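Local coordinates for protein acyl-coenzyme A oxidase 3 (Yarrowia lipolytica, PDB 5YS9) that oxidises acyl-CoA substrates of various chain lengths to trans-2-enoyl-CoA with FAD and molecular oxygen, releasing hydrogen peroxide in peroxisomal fatty acid beta-oxidation, at residues Gln16-Thr19 and Phe20-Pro23; Pro37-Asp40 and Met41-Leu45. All blocks are in the same frame, centred on the assembly; numbering follows the deposited sequence.

Contact 1 (Gln16-Thr19 and Phe20-Pro23)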
ATOM      1  N   GLN A  16      40.136  -7.501   5.576  1.00 62.29           N
ATOM      2  CA  GLN A  16      39.334  -6.463   6.189  1.00 63.62           C
ATOM      3  C   GLN A  16      38.356  -5.863   5.197  1.00 56.54           C
ATOM      4  O   GLN A  16      38.688  -5.613   4.055  1.00 51.74           O
ATOM      5  CB  GLN A  16      40.228  -5.380   6.764  1.00 73.46           C
ATOM      6  CG  GLN A  16      40.650  -5.637   8.196  1.00 84.15           C
ATOM      7  CD  GLN A  16      39.978  -4.696   9.166  1.00 96.74           C
ATOM      8  OE1 GLN A  16      39.679  -3.557   8.822  1.00107.45           O
ATOM      9  NE2 GLN A  16      39.735  -5.163  10.382  1.00 95.96           N
ATOM     10  N   TYR A  17      37.148  -5.613   5.668  1.00 45.66           N
ATOM     11  CA  TYR A  17      36.098  -5.096   4.825  1.00 41.14           C
ATOM     12  C   TYR A  17      35.501  -3.865   5.439  1.00 38.77           C
ATOM     13  O   TYR A  17      35.620  -3.637   6.620  1.00 41.23           O
ATOM     14  CB  TYR A  17      35.010  -6.135   4.618  1.00 41.52           C
ATOM     15  CG  TYR A  17      35.473  -7.361   3.905  1.00 40.03           C
ATOM     16  CD1 TYR A  17      35.995  -8.431   4.598  1.00 43.87           C
ATOM     17  CD2 TYR A  17      35.398  -7.451   2.538  1.00 39.77           C
ATOM     18  CE1 TYR A  17      36.426  -9.559   3.946  1.00 41.45           C
ATOM     19  CE2 TYR A  17      35.827  -8.574   1.876  1.00 41.72           C
ATOM     20  CZ  TYR A  17      36.339  -9.620   2.583  1.00 41.29           C
ATOM     21  OH  TYR A  17      36.755 -10.732   1.921  1.00 45.45           O
ATOM     22  N   ASN A  18      34.877  -3.056   4.610  1.00 36.55           N
ATOM     23  CA  ASN A  18      34.215  -1.853   5.053  1.00 34.86           C
ATOM     24  C   ASN A  18      32.746  -1.921   4.673  1.00 34.41           C
ATOM     25  O   ASN A  18      32.292  -2.924   4.174  1.00 36.74           O
ATOM     26  CB  ASN A  18      34.908  -0.597   4.520  1.00 33.76           C
ATOM     27  CG  ASN A  18      34.826  -0.467   3.024  1.00 39.01           C
ATOM     28  OD1 ASN A  18      33.783  -0.642   2.429  1.00 35.27           O
ATOM     29  ND2 ASN A  18      35.932  -0.131   2.412  1.00 38.62           N
ATOM     30  N   THR A  19      31.998  -0.868   4.936  1.00 33.30           N
ATOM     31  CA  THR A  19      30.584  -0.888   4.676  1.00 33.15           C
ATOM     32  C   THR A  19      30.323  -1.137   3.203  1.00 33.84           C
ATOM     33  O   THR A  19      29.440  -1.888   2.852  1.00 37.70           O
ATOM     34  CB  THR A  19      29.969   0.455   5.072  1.00 34.66           C
ATOM     35  OG1 THR A  19      30.040   0.596   6.485  1.00 39.10           O
ATOM     36  CG2 THR A  19      28.533   0.545   4.653  1.00 35.81           C
ATOM     37  N   PHE A  20      31.094  -0.490   2.352  1.00 31.77           N
ATOM     38  CA  PHE A  20      30.997  -0.677   0.920  1.00 31.62           C
ATOM     39  C   PHE A  20      31.386  -2.057   0.392  1.00 30.10           C
ATOM     40  O   PHE A  20      30.749  -2.567  -0.508  1.00 29.68           O
ATOM     41  CB  PHE A  20      31.806   0.405   0.214  1.00 32.07           C
ATOM     42  CG  PHE A  20      31.494   0.538  -1.232  1.00 34.82           C
ATOM     43  CD1 PHE A  20      30.281   1.032  -1.637  1.00 34.24           C
ATOM     44  CD2 PHE A  20      32.405   0.159  -2.187  1.00 32.55           C
ATOM     45  CE1 PHE A  20      29.985   1.158  -2.964  1.00 35.25           C
ATOM     46  CE2 PHE A  20      32.112   0.280  -3.519  1.00 31.76           C
ATOM     47  CZ  PHE A  20      30.900   0.778  -3.908  1.00 32.70           C
ATOM     48  N   THR A  21      32.456  -2.635   0.919  1.00 31.11           N
ATOM     49  CA  THR A  21      32.983  -3.880   0.376  1.00 32.25           C
ATOM     50  C   THR A  21      32.513  -5.187   1.012  1.00 34.78           C
ATOM     51  O   THR A  21      32.687  -6.240   0.439  1.00 33.53           O
ATOM     52  CB  THR A  21      34.519  -3.866   0.333  1.00 30.62           C
ATOM     53  OG1 THR A  21      35.038  -3.881   1.658  1.00 33.35           O
ATOM     54  CG2 THR A  21      35.007  -2.645  -0.353  1.00 30.11           C
ATOM     55  N   GLU A  22      31.925  -5.121   2.193  1.00 36.11           N
ATOM     56  CA  GLU A  22      31.484  -6.335   2.859  1.00 38.17           C
ATOM     57  C   GLU A  22      30.355  -7.130   2.209  1.00 39.33           C
ATOM     58  O   GLU A  22      30.373  -8.339   2.239  1.00 40.61           O
ATOM     59  CB  GLU A  22      31.182  -6.102   4.331  1.00 33.57           C
ATOM     60  CG  GLU A  22      31.471  -7.324   5.164  1.00 33.88           C
ATOM     61  CD  GLU A  22      30.378  -7.660   6.133  1.00 36.48           C
ATOM     62  OE1 GLU A  22      29.743  -6.746   6.657  1.00 37.73           O
ATOM     63  OE2 GLU A  22      30.164  -8.845   6.378  1.00 40.29           O
ATOM     64  N   PRO A  23      29.355  -6.458   1.664  1.00 38.13           N
ATOM     65  CA  PRO A  23      28.145  -7.183   1.184  1.00 37.76           C
ATOM     66  C   PRO A  23      28.316  -8.471   0.326  1.00 39.12           C
ATOM     67  O   PRO A  23      27.745  -9.512   0.687  1.00 36.63           O
ATOM     68  CB  PRO A  23      27.375  -6.111   0.419  1.00 36.22           C
ATOM     69  CG  PRO A  23      27.755  -4.833   1.126  1.00 38.87           C
ATOM     70  CD  PRO A  23      29.223  -5.001   1.461  1.00 38.07           C
TER
HETATM   71  O   HOH W   1      37.924  -4.666   1.689  1.00 42.54           O

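Contact 2 (Pro37-Asp40 and Met41-Leu45)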
ATOM      1  N   PRO A  37      20.302 -29.088  -2.440  1.00 47.87           N
ATOM      2  CA  PRO A  37      20.645 -28.582  -3.767  1.00 45.73           C
ATOM      3  C   PRO A  37      19.473 -27.736  -4.232  1.00 47.20           C
ATOM      4  O   PRO A  37      18.300 -28.152  -4.104  1.00 48.62           O
ATOM      5  CB  PRO A  37      20.798 -29.862  -4.618  1.00 46.89           C
ATOM      6  CG  PRO A  37      20.046 -30.929  -3.891  1.00 46.30           C
ATOM      7  CD  PRO A  37      19.783 -30.472  -2.470  1.00 47.35           C
ATOM      8  N   ILE A  38      19.791 -26.567  -4.763  1.00 48.66           N
ATOM      9  CA  ILE A  38      18.786 -25.544  -5.053  1.00 48.49           C
ATOM     10  C   ILE A  38      17.867 -26.031  -6.178  1.00 46.44           C
ATOM     11  O   ILE A  38      16.654 -25.885  -6.081  1.00 44.15           O
ATOM     12  CB  ILE A  38      19.446 -24.166  -5.347  1.00 52.03           C
ATOM     13  CG1 ILE A  38      20.140 -23.630  -4.072  1.00 57.14           C
ATOM     14  CG2 ILE A  38      18.435 -23.143  -5.846  1.00 51.15           C
ATOM     15  CD1 ILE A  38      21.633 -23.844  -4.027  1.00 64.02           C
ATOM     16  N   LYS A  39      18.449 -26.647  -7.197  1.00 48.45           N
ATOM     17  CA  LYS A  39      17.706 -27.250  -8.314  1.00 53.70           C
ATOM     18  C   LYS A  39      16.470 -28.043  -7.840  1.00 51.00           C
ATOM     19  O   LYS A  39      15.383 -27.925  -8.431  1.00 53.33           O
ATOM     20  CB  LYS A  39      18.674 -28.087  -9.185  1.00 62.06           C
ATOM     21  CG  LYS A  39      18.114 -29.291  -9.941  1.00 72.83           C
ATOM     22  CD  LYS A  39      18.976 -30.546  -9.755  1.00 79.72           C
ATOM     23  CE  LYS A  39      18.257 -31.833 -10.181  1.00 87.73           C
ATOM     24  NZ  LYS A  39      18.103 -31.987 -11.662  1.00 88.37           N
ATOM     25  N   ASP A  40      16.599 -28.811  -6.770  1.00 48.09           N
ATOM     26  CA  ASP A  40      15.439 -29.593  -6.307  1.00 48.17           C
ATOM     27  C   ASP A  40      14.342 -28.743  -5.663  1.00 44.73           C
ATOM     28  O   ASP A  40      13.166 -29.119  -5.690  1.00 42.50           O
ATOM     29  CB  ASP A  40      15.862 -30.700  -5.355  1.00 48.56           C
ATOM     30  CG  ASP A  40      16.717 -31.760  -6.021  1.00 50.34           C
ATOM     31  OD1 ASP A  40      16.662 -31.941  -7.263  1.00 49.54           O
ATOM     32  OD2 ASP A  40      17.444 -32.440  -5.264  1.00 58.35           O
ATOM     33  N   MET A  41      14.713 -27.609  -5.071  1.00 40.33           N
ATOM     34  CA  MET A  41      13.724 -26.677  -4.556  1.00 39.61           C
ATOM     35  C   MET A  41      12.982 -25.965  -5.717  1.00 37.57           C
ATOM     36  O   MET A  41      11.775 -25.778  -5.664  1.00 40.51           O
ATOM     37  CB  MET A  41      14.410 -25.680  -3.613  1.00 45.44           C
ATOM     38  CG  MET A  41      13.470 -24.874  -2.743  1.00 45.10           C
ATOM     39  SD  MET A  41      12.480 -25.966  -1.731  1.00 49.31           S
ATOM     40  CE  MET A  41      13.346 -25.881  -0.168  1.00 43.93           C
ATOM     41  N   THR A  42      13.703 -25.636  -6.783  1.00 34.40           N
ATOM     42  CA  THR A  42      13.128 -25.073  -7.976  1.00 36.91           C
ATOM     43  C   THR A  42      12.173 -26.056  -8.655  1.00 41.13           C
ATOM     44  O   THR A  42      11.105 -25.632  -9.138  1.00 43.90           O
ATOM     45  CB  THR A  42      14.216 -24.622  -8.968  1.00 34.18           C
ATOM     46  OG1 THR A  42      15.214 -23.877  -8.262  1.00 35.98           O
ATOM     47  CG2 THR A  42      13.636 -23.766 -10.019  1.00 32.29           C
ATOM     48  N   GLU A  43      12.532 -27.346  -8.679  1.00 44.87           N
ATOM     49  CA  GLU A  43      11.598 -28.422  -9.170  1.00 46.33           C
ATOM     50  C   GLU A  43      10.302 -28.555  -8.355  1.00 42.04           C
ATOM     51  O   GLU A  43       9.209 -28.711  -8.924  1.00 38.86           O
ATOM     52  CB  GLU A  43      12.291 -29.792  -9.265  1.00 48.98           C
ATOM     53  CG  GLU A  43      13.034 -30.007 -10.583  1.00 51.58           C
ATOM     54  CD  GLU A  43      13.994 -31.173 -10.541  1.00 54.63           C
ATOM     55  OE1 GLU A  43      15.040 -31.086 -11.238  1.00 54.83           O
ATOM     56  OE2 GLU A  43      13.702 -32.144  -9.797  1.00 53.88           O
ATOM     57  N   PHE A  44      10.404 -28.465  -7.035  1.00 38.48           N
ATOM     58  CA  PHE A  44       9.195 -28.427  -6.242  1.00 40.14           C
ATOM     59  C   PHE A  44       8.291 -27.214  -6.570  1.00 38.35           C
ATOM     60  O   PHE A  44       7.099 -27.368  -6.689  1.00 37.15           O
ATOM     61  CB  PHE A  44       9.521 -28.462  -4.751  1.00 45.35           C
ATOM     62  CG  PHE A  44       8.301 -28.354  -3.877  1.00 44.83           C
ATOM     63  CD1 PHE A  44       7.404 -29.397  -3.808  1.00 44.02           C
ATOM     64  CD2 PHE A  44       8.012 -27.176  -3.194  1.00 43.77           C
ATOM     65  CE1 PHE A  44       6.271 -29.289  -3.028  1.00 42.94           C
ATOM     66  CE2 PHE A  44       6.885 -27.069  -2.410  1.00 42.63           C
ATOM     67  CZ  PHE A  44       6.011 -28.132  -2.328  1.00 40.95           C
ATOM     68  N   LEU A  45       8.856 -26.012  -6.694  1.00 42.88           N
ATOM     69  CA  LEU A  45       8.042 -24.815  -6.973  1.00 41.04           C
ATOM     70  C   LEU A  45       7.322 -24.887  -8.292  1.00 39.04           C
ATOM     71  O   LEU A  45       6.182 -24.446  -8.393  1.00 43.78           O
ATOM     72  CB  LEU A  45       8.880 -23.546  -6.917  1.00 42.53           C
ATOM     73  CG  LEU A  45       9.285 -23.151  -5.513  1.00 42.99           C
ATOM     74  CD1 LEU A  45      10.432 -22.157  -5.526  1.00 45.81           C
ATOM     75  CD2 LEU A  45       8.093 -22.588  -4.767  1.00 45.71           C
TER

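Contact 1 (Gln16-Thr19 and Phe20-Pro23)
N18 and T21 exchange two bonds between side chain and backbone, and these define the tight part of this turn. The amide N of N18 donates to OG1 of T21 over 3.1 Å, almost straight at 173°. In return, OD1 of N18 accepts the amide N of T21 at 2.8 Å, with the donor standing above the plane of the side-chain carbonyl. The pattern is that of a capping box, with N18 in the N-cap place of a turn with helical backbone angles; the turn itself is closed by E22 N bonding to O of N18 at 3.0 Å. Both side chains are set by the same torsion: CG of N18 (chi1 66°) and OG1 of T21 (chi1 68°) each lie between backbone N and carbonyl carbon, which brings each oxygen back onto the main chain. CB of F20 lies 3.1 Å from OD1 of N18. Y17 packs across this turn, its CD2 lying 3.6 Å from the carbonyl O of T21 and its CB 3.8 Å from CG of E22.

The looser side carries the exposed, poorly ordered side chain of Q16. Here a water bridges O of Q16, to which it donates at 2.7 Å, and OG1 of T21.

Outside the turn, the E22 carboxylate forms a salt bridge with R332; on the second subunit, E175 bonds to T19 OG1 and T194 packs on F20. Strand 15-17 pairs with strand 10-12, which also packs on Y17 and E22, while helix 655-666 lies against T19, F20 and P23 where the chain enters helix 23-31.

Contact 2 (Pro37-Asp40 and Met41-Leu45)
K39 and E43, one helical turn apart, run side by side in the same direction and form a salt bridge from NZ to OE1 at 3.2 Å; as a hydrogen bond it is weak. The bend of the lysine chain at chi2 helps bring K39 CE to 3.5 Å from E43 OE1, and the one at chi4 (72°) turns NZ. The other carboxylate oxygen, OE2, pairs with K575. D40 brings a like charge close, its OD1 being 3.9 Å from E43 OE2, and K575, in a long and weak ion pair with D40, probably moderates the repulsion. Replacing E43 by an alanine is likely to leave the K39 ammonium without this mate and to take a salt-bridge partner from K575.

Backbone bonds supply the second kind of evidence. T42 N to I38 O (3.0 Å, 162°), E43 N to K39 O (2.9 Å) and F44 N to D40 O (3.1 Å) are successive i to i+4 links, identifying the first turns of helix 38-46 in the acyl-CoA oxidase N-terminal region. M41 N also makes a weak bond to I38 O.

Van der Waals contact between the side chains is sparse here. CG2 of I38 comes within 4.1 Å of OG1 of T42, a hydroxyl bonded to A636 O. M41 and F44, both with CG anti to the backbone N, lead away: M41 onto Y363 of helix 349-385, F44 onto M367 of that helix and I570 of helix 547-573.

How the contacts relate
Contact 1 lies peripherally, its centre about 38 Å from the chain centre, and contact 2 deeper, at about 23 Å. Both are partly buried: two of seven touching residues are buried in contact 1, four of eight in contact 2. Their centres are 31 Å apart and their nearest atoms about 16 Å, so they do not touch. Both lie where helical structure begins, but contact 1 joins a strand end to helix 23-31, while contact 2 lies within helix 38-46. Contact 1 draws mainly on side-chain-to-backbone bonds, with a water, and reaches the second subunit. Contact 2 rests on repeated main-chain bonds, with a charged pair alongside and buried M41 and F44 leading away, and its neighbours all belong to its own chain.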